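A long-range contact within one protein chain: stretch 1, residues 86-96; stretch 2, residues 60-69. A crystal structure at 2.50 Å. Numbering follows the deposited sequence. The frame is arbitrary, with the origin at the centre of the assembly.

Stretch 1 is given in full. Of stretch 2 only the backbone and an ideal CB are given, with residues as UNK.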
# COMPACT_ATOMS: atom_id res chain seq x y z
N VAL A 86 19.51 19.46 -4.24
CA VAL A 86 20.46 20.15 -5.11
C VAL A 86 21.87 20.04 -4.56
O VAL A 86 22.78 19.72 -5.30
CB VAL A 86 20.07 21.61 -5.39
CG1 VAL A 86 21.13 22.30 -6.25
CG2 VAL A 86 18.72 21.66 -6.10
N ALA A 87 22.03 20.22 -3.27
CA ALA A 87 23.32 20.09 -2.63
C ALA A 87 23.81 18.67 -2.82
O ALA A 87 24.99 18.42 -3.02
CB ALA A 87 23.22 20.43 -1.17
N ARG A 88 22.88 17.73 -2.74
CA ARG A 88 23.20 16.35 -2.97
C ARG A 88 23.69 16.11 -4.40
O ARG A 88 24.61 15.36 -4.63
CB ARG A 88 22.01 15.47 -2.59
CG ARG A 88 22.07 14.93 -1.17
CD ARG A 88 21.08 15.57 -0.21
NE ARG A 88 19.96 14.70 0.05
CZ ARG A 88 19.53 14.30 1.24
NH1 ARG A 88 20.10 14.70 2.34
NH2 ARG A 88 18.49 13.49 1.30
N ILE A 89 23.07 16.77 -5.37
CA ILE A 89 23.46 16.66 -6.76
C ILE A 89 24.88 17.20 -7.00
O ILE A 89 25.65 16.63 -7.75
CB ILE A 89 22.40 17.31 -7.69
CG1 ILE A 89 21.21 16.37 -7.85
CG2 ILE A 89 22.95 17.61 -9.06
CD1 ILE A 89 19.93 17.05 -8.22
N ALA A 90 25.21 18.30 -6.35
CA ALA A 90 26.53 18.92 -6.45
C ALA A 90 27.62 17.97 -5.94
O ALA A 90 28.67 17.84 -6.59
CB ALA A 90 26.55 20.23 -5.70
N ALA A 91 27.37 17.32 -4.80
CA ALA A 91 28.24 16.27 -4.27
C ALA A 91 28.36 15.10 -5.22
O ALA A 91 29.45 14.75 -5.58
CB ALA A 91 27.79 15.79 -2.91
N LEU A 92 27.26 14.49 -5.66
CA LEU A 92 27.34 13.32 -6.59
C LEU A 92 28.11 13.66 -7.86
O LEU A 92 28.79 12.80 -8.45
CB LEU A 92 25.95 12.84 -6.97
CG LEU A 92 25.16 12.18 -5.81
CD1 LEU A 92 23.68 11.93 -6.13
CD2 LEU A 92 25.84 10.89 -5.37
N SER A 93 27.96 14.92 -8.28
CA SER A 93 28.62 15.46 -9.45
C SER A 93 30.13 15.31 -9.50
O SER A 93 30.69 15.25 -10.58
CB SER A 93 28.19 16.90 -9.69
OG SER A 93 29.28 17.76 -9.69
N GLY A 94 30.77 15.19 -8.35
CA GLY A 94 32.19 14.85 -8.27
C GLY A 94 32.59 13.51 -8.88
O GLY A 94 33.73 13.33 -9.26
N HIS A 95 31.67 12.55 -8.97
CA HIS A 95 32.01 11.23 -9.48
C HIS A 95 31.80 11.15 -11.02
O HIS A 95 32.15 10.17 -11.65
CB HIS A 95 31.20 10.14 -8.73
CG HIS A 95 31.30 10.21 -7.22
ND1 HIS A 95 32.43 9.83 -6.52
CD2 HIS A 95 30.40 10.60 -6.28
CE1 HIS A 95 32.22 9.99 -5.22
NE2 HIS A 95 31.00 10.47 -5.06
N TRP A 96 31.24 12.17 -11.64
CA TRP A 96 30.95 12.05 -13.07
C TRP A 96 32.21 11.97 -13.89
O TRP A 96 32.23 11.30 -14.91
CB TRP A 96 30.16 13.23 -13.59
CG TRP A 96 28.91 13.42 -12.93
CD1 TRP A 96 28.23 12.52 -12.14
CD2 TRP A 96 28.12 14.58 -13.00
NE1 TRP A 96 27.07 13.08 -11.71
CE2 TRP A 96 26.97 14.34 -12.23
CE3 TRP A 96 28.27 15.81 -13.64
CZ2 TRP A 96 25.95 15.31 -12.08
CZ3 TRP A 96 27.28 16.78 -13.48
CH2 TRP A 96 26.13 16.52 -12.71
N UNK A 60 30.18 2.40 0.23
CA UNK A 60 30.99 3.14 1.18
C UNK A 60 31.24 4.59 0.78
O UNK A 60 31.32 5.45 1.62
CB UNK A 60 32.33 2.43 1.36
N UNK A 61 31.37 4.85 -0.51
CA UNK A 61 31.50 6.20 -1.02
C UNK A 61 30.27 7.05 -0.76
O UNK A 61 30.36 8.22 -0.48
CB UNK A 61 31.79 6.16 -2.52
N UNK A 62 29.11 6.44 -0.91
CA UNK A 62 27.85 7.12 -0.65
C UNK A 62 27.58 7.42 0.81
O UNK A 62 27.23 8.52 1.18
CB UNK A 62 26.70 6.28 -1.20
N UNK A 63 27.77 6.41 1.63
CA UNK A 63 27.44 6.50 3.04
C UNK A 63 28.32 7.46 3.81
O UNK A 63 27.89 8.09 4.75
CB UNK A 63 27.53 5.11 3.68
N UNK A 64 29.58 7.51 3.42
CA UNK A 64 30.56 8.37 4.02
C UNK A 64 30.36 9.83 3.69
O UNK A 64 30.86 10.69 4.38
CB UNK A 64 31.96 7.93 3.59
N UNK A 65 29.64 10.12 2.61
CA UNK A 65 29.49 11.48 2.16
C UNK A 65 28.59 12.29 3.08
O UNK A 65 27.43 11.98 3.26
CB UNK A 65 28.94 11.50 0.73
N UNK A 66 29.13 13.33 3.69
CA UNK A 66 28.39 14.08 4.70
C UNK A 66 27.14 14.77 4.16
O UNK A 66 26.13 14.79 4.84
CB UNK A 66 29.31 15.13 5.33
N UNK A 67 27.21 15.34 2.97
CA UNK A 67 26.06 15.98 2.38
C UNK A 67 24.94 14.99 2.06
O UNK A 67 23.78 15.32 2.17
CB UNK A 67 26.48 16.72 1.11
N UNK A 68 25.30 13.79 1.66
CA UNK A 68 24.34 12.72 1.40
C UNK A 68 23.55 12.13 2.57
O UNK A 68 22.52 11.53 2.36
CB UNK A 68 25.10 11.57 0.73
N UNK A 69 23.97 12.38 3.79
CA UNK A 69 23.47 11.65 4.92
C UNK A 69 21.94 11.70 5.02
O UNK A 69 21.34 12.75 4.99
CB UNK A 69 24.10 12.20 6.20

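Position 60 lies on a helical backbone, and its ideal CB has nothing of stretch 1 within 5.5 Å. Almost any helix-compatible side chain would be accommodated; the deposited residue is Thr-60, which makes no contact across the stretches.

Position 61, also helical, directs CA-to-CB toward stretch 1, with the ideal CB 4.7 Å from CE1 of His-95. An imidazole invites a polar or acidic partner, although an aliphatic chain could also lie beside it. The residue is Glu-61. Its OE1 stays 4.4 Å from His-95 CE1, oblique to the ring, so the two are neighbours without a hydrogen bond; OE1 is instead satisfied elsewhere in the structure.

At position 62 the bond points sideways and no atom of stretch 1 is near the ideal CB. The closest offering is the apolar end of Leu-92, which only a side chain of some length could reach; leucine, methionine or isoleucine would serve. Leu-62 takes this role with an m,t rotamer, bringing CD2 to 4.1 Å from CD2 of Leu-92.

Positions 63 and 64 are out of reach of stretch 1, which therefore places little constraint on them. They are Glu-63 and Arg-64, and neither touches it.

At position 65 the backbone is extended (phi/psi -72/118). CA-to-CB points toward stretch 1, but the ideal CB has nothing within 5.5 Å, leaving room for a small or medium side chain. An acceptor here could also meet the amide that follows at 67, favouring Asp, Asn or Ser. Asp-65 fits: its OD1 accepts a weak hydrogen bond from the N of residue 67 at 3.4 Å, while OD2 lies 4.0 Å from Ala-91 CB.

Position 66 is out of reach of stretch 1, and its phi of -63° suits proline as well as most other residues; it is Pro-66.

At position 67 CA-to-CB points toward stretch 1. Its ideal CB is 4.3 Å from Ala-91 CB and 4.7 Å from Ala-87 O, so a compact apolar group, such as alanine, valine or threonine, suits the shallow surface left by the two alanines. Val-67 occupies it, with chi1 off-rotamer at 29°. CG1 packs 3.5 Å from Ala-91 CB, and CG2 lies 4.1 Å from Ala-87 CB.

Position 68 is where the CA atoms of the two stretches come closest, its CA lying 5.8 Å from the CA of Arg-88. The bond points sideways, yet the aliphatic part of Arg-88 and the methyls of Leu-92 and Ala-91 await a branched or long apolar side chain. Leu-68, in an m,t rotamer, reaches them: CD2 is 3.3 Å from Arg-88 CG, a tight contact, and CD1 is 3.8 Å from Leu-92 CD2. Its carbonyl oxygen lies over one face of the Arg-88 guanidinium.

Position 69 points CB away, so stretch 1 hardly restricts the side chain. Asn-69 keeps its side chain out of contact with stretch 1, and its OD1 is hydrogen-bonded elsewhere in the structure; its backbone O approaches Arg-88 NH1 at 3.5 Å without forming a hydrogen bond.

Stretch 2 60-69: TELERDPVLN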
# COMPACT_ATOMS: atom_id res chain seq x y z
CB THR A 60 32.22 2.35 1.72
OG1 THR A 60 33.40 3.15 1.63
CG2 THR A 60 32.44 1.09 1.01
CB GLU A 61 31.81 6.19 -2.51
CG GLU A 61 33.28 6.13 -2.83
CD GLU A 61 33.56 5.63 -4.22
OE1 GLU A 61 32.64 5.57 -5.04
OE2 GLU A 61 34.71 5.30 -4.50
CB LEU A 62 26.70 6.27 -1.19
CG LEU A 62 26.57 6.09 -2.69
CD1 LEU A 62 25.75 4.86 -3.02
CD2 LEU A 62 25.93 7.30 -3.32
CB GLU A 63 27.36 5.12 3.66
CG GLU A 63 28.65 4.57 4.19
CD GLU A 63 28.47 3.17 4.69
OE1 GLU A 63 28.61 2.96 5.90
OE2 GLU A 63 28.18 2.28 3.88
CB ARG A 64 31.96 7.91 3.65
CG ARG A 64 32.43 6.71 4.44
CD ARG A 64 33.85 6.37 4.09
NE ARG A 64 34.42 5.33 4.92
CZ ARG A 64 35.65 4.87 4.78
NH1 ARG A 64 36.43 5.36 3.85
NH2 ARG A 64 36.09 3.91 5.57
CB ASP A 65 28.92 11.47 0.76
CG ASP A 65 29.20 12.72 0.01
OD1 ASP A 65 29.16 13.80 0.61
OD2 ASP A 65 29.47 12.64 -1.19
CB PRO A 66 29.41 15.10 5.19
CG PRO A 66 30.71 14.50 4.88
CD PRO A 66 30.50 13.84 3.56
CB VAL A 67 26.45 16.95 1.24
CG1 VAL A 67 27.72 16.51 0.56
CG2 VAL A 67 25.32 17.18 0.27
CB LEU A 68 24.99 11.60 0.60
CG LEU A 68 25.60 12.01 -0.73
CD1 LEU A 68 25.99 10.80 -1.54
CD2 LEU A 68 24.67 12.91 -1.51
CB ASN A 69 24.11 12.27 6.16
CG ASN A 69 23.66 11.64 7.44
OD1 ASN A 69 24.05 10.55 7.77
ND2 ASN A 69 22.87 12.36 8.19
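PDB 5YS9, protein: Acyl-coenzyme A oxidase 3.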